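Local atomic coordinates of iota-carrageenase (Alteromonas sp., PDB entry 1H80), a protein that hydrolyses internal beta-1,4 linkages of iota-carrageenan, a sulfated galactan of red algal cell walls, with inversion of the anomeric configuration. Residues Q397-P402 with C449-M454; L371-T376 with K437-N442; V384-K389 with S393-I398. One frame throughout, in Å; residues are numbered along the deposited sequence.

How the interactions relate
All three interactions lie in the C-terminal part of the chain, near one end of the parallel beta-helix. From the N terminus, 371-376 comes first and opens a loop that interaction 2 closes only at 437-442, on the outermost strand of a parallel face. Within that span, 384-389 turns back after a few residues to meet 393-398 as interaction 3. The second segment of interaction 3 runs into 397-402, sharing Gln397 and Ile398 with interaction 1, whose partner 449-454 lies beyond 437-442; interactions 1 and 2 therefore cross. Interaction 2 ties the excursion after strand 364-366 to strand 438-439, interaction 3 folds it on itself, and interaction 1 joins strand 399-401 to the loop before helix 459-463.

Interaction 1 of 3, residues Q397-P402 with C449-M454; sequences QIYIGP and CNYYGM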
loop_
_atom_site.group_PDB
_atom_site.type_symbol
_atom_site.label_atom_id
_atom_site.label_comp_id
_atom_site.label_asym_id
_atom_site.label_seq_id
_atom_site.Cartn_x
_atom_site.Cartn_y
_atom_site.Cartn_z
ATOM N N GLN A 397 6.453 -4.427 -18.182
ATOM C CA GLN A 397 6.219 -4.436 -16.740
ATOM C C GLN A 397 4.746 -4.244 -16.408
ATOM O O GLN A 397 4.289 -4.635 -15.334
ATOM C CB GLN A 397 7.018 -3.332 -16.049
ATOM C CG GLN A 397 8.520 -3.451 -16.175
ATOM C CD GLN A 397 9.239 -2.626 -15.128
ATOM O OE1 GLN A 397 8.894 -1.469 -14.889
ATOM N NE2 GLN A 397 10.250 -3.216 -14.499
ATOM N N ILE A 398 4.003 -3.644 -17.329
ATOM C CA ILE A 398 2.588 -3.397 -17.095
ATOM C C ILE A 398 1.758 -3.436 -18.375
ATOM O O ILE A 398 2.189 -2.974 -19.430
ATOM C CB ILE A 398 2.385 -2.015 -16.403
ATOM C CG1 ILE A 398 0.898 -1.745 -16.157
ATOM C CG2 ILE A 398 2.968 -0.911 -17.272
ATOM C CD1 ILE A 398 0.259 -2.672 -15.162
ATOM N N TYR A 399 0.570 -4.018 -18.264
ATOM C CA TYR A 399 -0.372 -4.096 -19.371
ATOM C C TYR A 399 -1.713 -3.663 -18.821
ATOM O O TYR A 399 -1.938 -3.717 -17.610
ATOM C CB TYR A 399 -0.505 -5.528 -19.895
ATOM C CG TYR A 399 0.730 -6.050 -20.571
ATOM C CD1 TYR A 399 1.817 -6.507 -19.827
ATOM C CD2 TYR A 399 0.832 -6.047 -21.961
ATOM C CE1 TYR A 399 2.975 -6.945 -20.450
ATOM C CE2 TYR A 399 1.987 -6.481 -22.597
ATOM C CZ TYR A 399 3.053 -6.926 -21.836
ATOM O OH TYR A 399 4.206 -7.343 -22.453
ATOM N N ILE A 400 -2.597 -3.212 -19.701
ATOM C CA ILE A 400 -3.931 -2.818 -19.285
ATOM C C ILE A 400 -4.878 -3.709 -20.067
ATOM O O ILE A 400 -4.754 -3.845 -21.287
ATOM C CB ILE A 400 -4.240 -1.338 -19.604
ATOM C CG1 ILE A 400 -3.265 -0.427 -18.854
ATOM C CG2 ILE A 400 -5.679 -1.015 -19.212
ATOM C CD1 ILE A 400 -3.515 1.054 -19.072
ATOM N N GLY A 401 -5.815 -4.329 -19.363
ATOM C CA GLY A 401 -6.749 -5.212 -20.027
ATOM C C GLY A 401 -7.830 -5.714 -19.097
ATOM O O GLY A 401 -7.979 -5.215 -17.978
ATOM N N PRO A 402 -8.594 -6.724 -19.529
ATOM C CA PRO A 402 -9.679 -7.303 -18.735
ATOM C C PRO A 402 -9.238 -7.927 -17.417
ATOM O O PRO A 402 -8.103 -8.390 -17.275
ATOM C CB PRO A 402 -10.282 -8.349 -19.672
ATOM C CG PRO A 402 -9.924 -7.850 -21.044
ATOM C CD PRO A 402 -8.519 -7.358 -20.857
ATOM N N CYS A 449 -1.308 -13.839 -26.035
ATOM C CA CYS A 449 -1.052 -12.417 -26.236
ATOM C C CYS A 449 0.299 -12.148 -26.866
ATOM O O CYS A 449 1.256 -12.891 -26.652
ATOM C CB CYS A 449 -1.119 -11.653 -24.909
ATOM S SG CYS A 449 -2.741 -11.735 -24.091
ATOM N N ASN A 450 0.356 -11.074 -27.647
ATOM C CA ASN A 450 1.582 -10.650 -28.306
ATOM C C ASN A 450 2.213 -9.679 -27.318
ATOM O O ASN A 450 1.907 -8.487 -27.326
ATOM C CB ASN A 450 1.254 -9.930 -29.614
ATOM C CG ASN A 450 2.487 -9.638 -30.442
ATOM O OD1 ASN A 450 3.575 -9.415 -29.903
ATOM N ND2 ASN A 450 2.323 -9.619 -31.761
ATOM N N TYR A 451 3.087 -10.200 -26.462
ATOM C CA TYR A 451 3.731 -9.404 -25.418
ATOM C C TYR A 451 4.242 -8.025 -25.801
ATOM O O TYR A 451 4.000 -7.052 -25.089
ATOM C CB TYR A 451 4.883 -10.190 -24.790
ATOM C CG TYR A 451 4.465 -11.372 -23.945
ATOM C CD1 TYR A 451 3.136 -11.795 -23.890
ATOM C CD2 TYR A 451 5.412 -12.089 -23.216
ATOM C CE1 TYR A 451 2.763 -12.907 -23.133
ATOM C CE2 TYR A 451 5.054 -13.196 -22.460
ATOM C CZ TYR A 451 3.730 -13.602 -22.422
ATOM O OH TYR A 451 3.385 -14.708 -21.680
ATOM N N TYR A 452 4.947 -7.926 -26.921
ATOM C CA TYR A 452 5.500 -6.638 -27.312
ATOM C C TYR A 452 4.938 -6.036 -28.589
ATOM O O TYR A 452 5.235 -4.885 -28.912
ATOM C CB TYR A 452 7.020 -6.765 -27.411
ATOM C CG TYR A 452 7.638 -7.201 -26.104
ATOM C CD1 TYR A 452 7.712 -6.322 -25.022
ATOM C CD2 TYR A 452 8.085 -8.508 -25.923
ATOM C CE1 TYR A 452 8.214 -6.741 -23.788
ATOM C CE2 TYR A 452 8.586 -8.935 -24.696
ATOM C CZ TYR A 452 8.646 -8.048 -23.635
ATOM O OH TYR A 452 9.126 -8.471 -22.417
ATOM N N GLY A 453 4.113 -6.797 -29.298
ATOM C CA GLY A 453 3.545 -6.299 -30.539
ATOM C C GLY A 453 2.065 -5.973 -30.481
ATOM O O GLY A 453 1.500 -5.470 -31.454
ATOM N N MET A 454 1.426 -6.249 -29.349
ATOM C CA MET A 454 0.002 -5.967 -29.216
ATOM C C MET A 454 -0.282 -4.476 -29.328
ATOM O O MET A 454 0.632 -3.649 -29.304
ATOM C CB MET A 454 -0.524 -6.475 -27.873
ATOM C CG MET A 454 0.135 -5.826 -26.675
ATOM S SD MET A 454 -0.806 -6.138 -25.168
ATOM C CE MET A 454 -0.573 -7.881 -24.996
#
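Tyr399 reaches across to Tyr451 and Met454, and its side chain makes nearly the whole contact. Its CB leaves strand 399-401 toward the loop 449-454, and with CG anti to the carbonyl carbon (chi1 -68°) the ring carries on in that direction. CD2 comes first against sulfur, 3.6 Å from Met454 SD. The methionine bends back at chi3, and its CE lies 3.8 Å from Tyr399 CE2. Since SD sits near the plane of the ring, this is a Met-aromatic contact at the edge, where the ring hydrogens can face the sulfur; a flexible thioether chain is well suited to follow that rim. Farther out, Tyr399 CE2 passes 3.3 Å from Tyr451 O, which also lies in the ring plane.

The antiparallel pairing of strand 399-401 with 364-366 fixes the base of this tyrosine. Across from it, the loop has no regular helix or strand and is shaped by an Asx motif, in which Asn450 OD1 accepts from Gly453 N at 2.7 Å, while Met454 N bonds to Asn450 O. The disulfide of Cys449 with Cys381 holds its beginning.

At the tip, Tyr399 OH donates to Tyr451 O at 2.7 Å, approaching from above the carbonyl plane, 36° out of it. Tyrosine suits the place, having a ring edge for sulfur and a terminal hydroxyl that phenylalanine lacks. The same hydroxyl is bonded to Gln368 NE2, which also reaches Tyr452 OH. The hydroxyl of Tyr451 is bonded to Asp372 OD1, and its ring makes a cation-pi contact with Arg447.

Interaction 2 of 3, residues L371-T376 with K437-N442; sequences LDYFST and KTIDTN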
loop_
_atom_site.group_PDB
_atom_site.type_symbol
_atom_site.label_atom_id
_atom_site.label_comp_id
_atom_site.label_asym_id
_atom_site.label_seq_id
_atom_site.Cartn_x
_atom_site.Cartn_y
_atom_site.Cartn_z
ATOM N N LEU A 371 -0.763 -12.652 -18.328
ATOM C CA LEU A 371 -1.430 -12.611 -19.630
ATOM C C LEU A 371 -1.829 -13.959 -20.207
ATOM O O LEU A 371 -2.821 -14.052 -20.932
ATOM C CB LEU A 371 -0.560 -11.877 -20.649
ATOM C CG LEU A 371 -0.258 -10.405 -20.371
ATOM C CD1 LEU A 371 0.585 -9.848 -21.510
ATOM C CD2 LEU A 371 -1.558 -9.620 -20.230
ATOM N N ASP A 372 -1.069 -15.000 -19.893
ATOM C CA ASP A 372 -1.373 -16.321 -20.417
ATOM C C ASP A 372 -2.663 -16.892 -19.840
ATOM O O ASP A 372 -3.214 -17.854 -20.367
ATOM C CB ASP A 372 -0.205 -17.275 -20.152
ATOM C CG ASP A 372 1.035 -16.921 -20.961
ATOM O OD1 ASP A 372 0.994 -15.935 -21.734
ATOM O OD2 ASP A 372 2.054 -17.633 -20.826
ATOM N N TYR A 373 -3.156 -16.296 -18.759
ATOM C CA TYR A 373 -4.390 -16.780 -18.167
ATOM C C TYR A 373 -5.616 -16.372 -18.978
ATOM O O TYR A 373 -6.739 -16.741 -18.646
ATOM C CB TYR A 373 -4.500 -16.306 -16.716
ATOM C CG TYR A 373 -3.499 -16.995 -15.820
ATOM C CD1 TYR A 373 -3.525 -18.381 -15.655
ATOM C CD2 TYR A 373 -2.502 -16.271 -15.166
ATOM C CE1 TYR A 373 -2.581 -19.032 -14.865
ATOM C CE2 TYR A 373 -1.552 -16.913 -14.371
ATOM C CZ TYR A 373 -1.598 -18.293 -14.229
ATOM O OH TYR A 373 -0.651 -18.931 -13.460
ATOM N N PHE A 374 -5.397 -15.618 -20.051
ATOM C CA PHE A 374 -6.502 -15.210 -20.914
ATOM C C PHE A 374 -6.836 -16.336 -21.889
ATOM O O PHE A 374 -7.833 -16.273 -22.604
ATOM C CB PHE A 374 -6.135 -13.960 -21.716
ATOM C CG PHE A 374 -6.307 -12.676 -20.959
ATOM C CD1 PHE A 374 -7.543 -12.333 -20.419
ATOM C CD2 PHE A 374 -5.240 -11.803 -20.798
ATOM C CE1 PHE A 374 -7.713 -11.132 -19.728
ATOM C CE2 PHE A 374 -5.397 -10.600 -20.109
ATOM C CZ PHE A 374 -6.636 -10.265 -19.574
ATOM N N SER A 375 -6.003 -17.372 -21.902
ATOM C CA SER A 375 -6.194 -18.493 -22.819
ATOM C C SER A 375 -7.578 -19.135 -22.791
ATOM O O SER A 375 -8.045 -19.648 -23.809
ATOM C CB SER A 375 -5.139 -19.573 -22.556
ATOM O OG SER A 375 -5.322 -20.175 -21.287
ATOM N N THR A 376 -8.242 -19.098 -21.641
ATOM C CA THR A 376 -9.558 -19.717 -21.514
ATOM C C THR A 376 -10.750 -18.865 -21.936
ATOM O O THR A 376 -11.673 -19.363 -22.584
ATOM C CB THR A 376 -9.813 -20.184 -20.064
ATOM O OG1 THR A 376 -9.719 -19.061 -19.175
ATOM C CG2 THR A 376 -8.800 -21.241 -19.659
ATOM N N LYS A 437 -12.119 -18.019 -11.687
ATOM C CA LYS A 437 -12.646 -17.496 -10.438
ATOM C C LYS A 437 -11.408 -17.365 -9.557
ATOM O O LYS A 437 -11.093 -16.286 -9.053
ATOM C CB LYS A 437 -13.645 -18.460 -9.802
ATOM C CG LYS A 437 -14.170 -17.953 -8.464
ATOM C CD LYS A 437 -15.160 -18.914 -7.830
ATOM C CE LYS A 437 -15.624 -18.394 -6.475
ATOM N NZ LYS A 437 -16.578 -19.324 -5.804
ATOM N N THR A 438 -10.699 -18.477 -9.391
ATOM C CA THR A 438 -9.470 -18.493 -8.612
ATOM C C THR A 438 -8.356 -19.056 -9.481
ATOM O O THR A 438 -8.486 -20.141 -10.054
ATOM C CB THR A 438 -9.587 -19.373 -7.340
ATOM O OG1 THR A 438 -10.531 -18.790 -6.433
ATOM C CG2 THR A 438 -8.234 -19.488 -6.645
ATOM N N ILE A 439 -7.277 -18.299 -9.602
ATOM C CA ILE A 439 -6.125 -18.738 -10.371
ATOM C C ILE A 439 -5.102 -19.185 -9.343
ATOM O O ILE A 439 -4.741 -18.420 -8.451
ATOM C CB ILE A 439 -5.525 -17.591 -11.209
ATOM C CG1 ILE A 439 -6.507 -17.184 -12.310
ATOM C CG2 ILE A 439 -4.191 -18.027 -11.807
ATOM C CD1 ILE A 439 -6.060 -15.988 -13.115
ATOM N N ASP A 440 -4.653 -20.430 -9.454
ATOM C CA ASP A 440 -3.662 -20.958 -8.527
ATOM C C ASP A 440 -2.545 -21.645 -9.304
ATOM O O ASP A 440 -2.437 -21.485 -10.518
ATOM C CB ASP A 440 -4.311 -21.934 -7.539
ATOM C CG ASP A 440 -5.173 -22.978 -8.221
ATOM O OD1 ASP A 440 -4.729 -23.549 -9.238
ATOM O OD2 ASP A 440 -6.294 -23.236 -7.728
ATOM N N THR A 441 -1.714 -22.407 -8.605
ATOM C CA THR A 441 -0.600 -23.089 -9.247
ATOM C C THR A 441 -1.030 -24.203 -10.198
ATOM O O THR A 441 -0.243 -24.636 -11.037
ATOM C CB THR A 441 0.360 -23.677 -8.197
ATOM O OG1 THR A 441 -0.342 -24.629 -7.391
ATOM C CG2 THR A 441 0.906 -22.573 -7.305
ATOM N N ASN A 442 -2.272 -24.663 -10.072
ATOM C CA ASN A 442 -2.777 -25.730 -10.936
ATOM C C ASN A 442 -3.455 -25.208 -12.196
ATOM O O ASN A 442 -3.724 -25.973 -13.122
ATOM C CB ASN A 442 -3.772 -26.612 -10.179
ATOM C CG ASN A 442 -3.108 -27.470 -9.124
ATOM O OD1 ASN A 442 -2.170 -28.213 -9.412
ATOM N ND2 ASN A 442 -3.599 -27.379 -7.893
HETATM O O HOH W 1 -0.965 -21.524 -12.934
#
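Tyr373 and Ile439 meet because both first torsions set CG or CG1 anti to the carbonyl carbon. In Tyr373 (chi1 -70°) this swings the ring out toward the strand. In Ile439 (chi1 -68°) the same setting leaves CG2 anti to the backbone N, facing the ring, and the extended chi2 lays CD1 along the root of the tyrosine.

The two branches divide the work. Ile439 CG2 sits over one face of the ring, 3.6 Å from the Tyr373 ring centroid and only 15° off the normal, a CH-pi contact displaced toward the rim on the hydroxyl side, where CG2 is also 3.6 Å from Tyr373 CZ. Ile439 CD1 covers the other end, 3.9 Å from Tyr373 CG and equally close to its CB. Isoleucine suits the place: its branch at CB gives a short arm, CG2, and a longer one ending in CD1, and both lie on the same side of the ring plane.

Beyond the ring, the hydroxyl supplies the polar end. Tyr373 OH donates to a water at 2.7 Å, and this water, lying in the ring plane, donates in turn to Asp440 O at 2.8 Å. The solvent molecule thus joins two groups too far apart to bond directly. The CB of Asp440 points away from the tyrosine, and its carboxylate is used locally: Asp440 OD1 accepts from Asn442 N at 2.8 Å, an Asx turn over Asp440 to Asn442.

On the other side, bonds from Phe374 N to Leu371 O and from Ser375 N to Asp372 O curl the backbone around Tyr373, whose own carbonyl is held by His436. Phe374 packs on Val384 and Leu404, while Ile439 is hydrogen-bonded through its backbone to Val407 and Asp409. Through Ile439 the tyrosine packs against strand 438-439, which lies beside 407-409 at the edge of that parallel sheet of the beta-helix.

Interaction 3 of 3, residues V384-K389 with S393-I398; sequences VCLPTK and SKQGQI
Gln395 reaches across to Pro387 with the hydrogen bond that joins these segments. Its chain is extended beyond CG, and Gln395 NE2 donates to Pro387 O at 3.0 Å. The bond is nearly straight, 166° at the hydrogen; the acceptor lies close to the amide plane, and the donor is tilted 21° from the carbonyl plane. Shortening Gln395 to an alanine is likely to leave Pro387 O without this donor and to uncover the Leu386 methyl that the amide rests on.

Apolar and van der Waals contacts surround that bond. The Lys389 chain, bent at chi2 and chi3, lies beside the amide of Gln395, although the closeness of its CD is doubtful. Leu386, with CG anti to the backbone N, crosses Gln395 at about a right angle and places CD2 3.8 Å from Gln395 NE2. Its other methyl, CD1, touches Gly396 N and Ile398 O. Pro387, which has no N-H to bury, packs CG 4.1 Å from Ile398 CG2, and Trp462 of helix 459-463 covers both residues.

Where the two backbones come closest, Lys389 O meets Ser393 CA in a bent, modest C-H...O contact of 3.4 Å. Disulfide-linked Cys385 and Cys457 fasten the other end, where Cys385 is also backbone-bonded to Ile400.

The second segment reverses direction in a type II beta turn from Lys394 to Gln397, with Gln397 N bonded to Lys394 O at 3.2 Å. Gly396 occupies its third position with a positive phi of 112°, the classic site for glycine in this turn.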
loop_
_atom_site.group_PDB
_atom_site.type_symbol
_atom_site.label_atom_id
_atom_site.label_comp_id
_atom_site.label_asym_id
_atom_site.label_seq_id
_atom_site.Cartn_x
_atom_site.Cartn_y
_atom_site.Cartn_z
ATOM N N VAL A 384 -6.570 -5.996 -24.617
ATOM C CA VAL A 384 -5.341 -5.886 -23.830
ATOM C C VAL A 384 -4.407 -4.927 -24.603
ATOM O O VAL A 384 -4.153 -5.163 -25.796
ATOM C CB VAL A 384 -4.681 -7.282 -23.628
ATOM C CG1 VAL A 384 -3.411 -7.144 -22.802
ATOM C CG2 VAL A 384 -5.658 -8.229 -22.923
ATOM N N CYS A 385 -3.946 -3.846 -23.939
ATOM C CA CYS A 385 -3.058 -2.811 -24.529
ATOM C C CYS A 385 -1.665 -2.828 -23.826
ATOM O O CYS A 385 -1.539 -3.279 -22.676
ATOM C CB CYS A 385 -3.722 -1.399 -24.412
ATOM S SG CYS A 385 -3.644 -0.688 -22.724
ATOM N N LEU A 386 -0.613 -2.450 -24.556
ATOM C CA LEU A 386 0.747 -2.375 -24.004
ATOM C C LEU A 386 1.068 -0.881 -23.973
ATOM O O LEU A 386 1.089 -0.220 -25.015
ATOM C CB LEU A 386 1.783 -3.086 -24.896
ATOM C CG LEU A 386 3.255 -2.828 -24.531
ATOM C CD1 LEU A 386 3.544 -3.291 -23.109
ATOM C CD2 LEU A 386 4.159 -3.557 -25.515
ATOM N N PRO A 387 1.291 -0.317 -22.778
ATOM C CA PRO A 387 1.604 1.111 -22.672
ATOM C C PRO A 387 2.829 1.480 -23.505
ATOM O O PRO A 387 3.782 0.708 -23.598
ATOM C CB PRO A 387 1.836 1.297 -21.174
ATOM C CG PRO A 387 0.888 0.297 -20.576
ATOM C CD PRO A 387 1.115 -0.918 -21.445
ATOM N N THR A 388 2.794 2.657 -24.117
ATOM C CA THR A 388 3.906 3.116 -24.939
ATOM C C THR A 388 5.133 3.409 -24.080
ATOM O O THR A 388 5.035 3.516 -22.857
ATOM C CB THR A 388 3.532 4.392 -25.705
ATOM O OG1 THR A 388 3.322 5.460 -24.775
ATOM C CG2 THR A 388 2.258 4.171 -26.504
ATOM N N LYS A 389 6.284 3.540 -24.729
ATOM C CA LYS A 389 7.537 3.826 -24.037
ATOM C C LYS A 389 7.424 5.167 -23.327
ATOM O O LYS A 389 8.004 5.371 -22.260
ATOM C CB LYS A 389 8.702 3.872 -25.034
ATOM C CG LYS A 389 8.947 2.572 -25.797
ATOM C CD LYS A 389 7.733 2.150 -26.614
ATOM C CE LYS A 389 7.283 3.245 -27.570
ATOM N NZ LYS A 389 5.969 2.920 -28.188
ATOM N N SER A 393 8.544 3.585 -19.775
ATOM C CA SER A 393 9.783 3.178 -20.436
ATOM C C SER A 393 10.078 1.684 -20.450
ATOM O O SER A 393 10.501 1.143 -21.471
ATOM C CB SER A 393 10.971 3.918 -19.814
ATOM O OG SER A 393 11.117 3.594 -18.443
ATOM N N LYS A 394 9.868 1.014 -19.323
ATOM C CA LYS A 394 10.133 -0.418 -19.241
ATOM C C LYS A 394 8.951 -1.236 -19.746
ATOM O O LYS A 394 8.189 -1.793 -18.957
ATOM C CB LYS A 394 10.456 -0.809 -17.797
ATOM N N GLN A 395 8.802 -1.307 -21.066
ATOM C CA GLN A 395 7.708 -2.061 -21.663
ATOM C C GLN A 395 7.740 -3.519 -21.245
ATOM O O GLN A 395 8.781 -4.173 -21.304
ATOM C CB GLN A 395 7.757 -1.976 -23.188
ATOM C CG GLN A 395 7.434 -0.608 -23.747
ATOM C CD GLN A 395 7.061 -0.667 -25.212
ATOM O OE1 GLN A 395 7.825 -1.169 -26.038
ATOM N NE2 GLN A 395 5.880 -0.158 -25.544
ATOM N N GLY A 396 6.583 -4.025 -20.830
ATOM C CA GLY A 396 6.484 -5.405 -20.398
ATOM C C GLY A 396 6.214 -5.512 -18.912
ATOM O O GLY A 396 5.799 -6.564 -18.425
ATOM N N GLN A 397 6.453 -4.427 -18.182
ATOM C CA GLN A 397 6.219 -4.436 -16.740
ATOM C C GLN A 397 4.746 -4.244 -16.408
ATOM O O GLN A 397 4.289 -4.635 -15.334
ATOM C CB GLN A 397 7.018 -3.332 -16.049
ATOM C CG GLN A 397 8.520 -3.451 -16.175
ATOM C CD GLN A 397 9.239 -2.626 -15.128
ATOM O OE1 GLN A 397 8.894 -1.469 -14.889
ATOM N NE2 GLN A 397 10.250 -3.216 -14.499
ATOM N N ILE A 398 4.003 -3.644 -17.329
ATOM C CA ILE A 398 2.588 -3.397 -17.095
ATOM C C ILE A 398 1.758 -3.436 -18.375
ATOM O O ILE A 398 2.189 -2.974 -19.430
ATOM C CB ILE A 398 2.385 -2.015 -16.403
ATOM C CG1 ILE A 398 0.898 -1.745 -16.157
ATOM C CG2 ILE A 398 2.968 -0.911 -17.272
ATOM C CD1 ILE A 398 0.259 -2.672 -15.162
#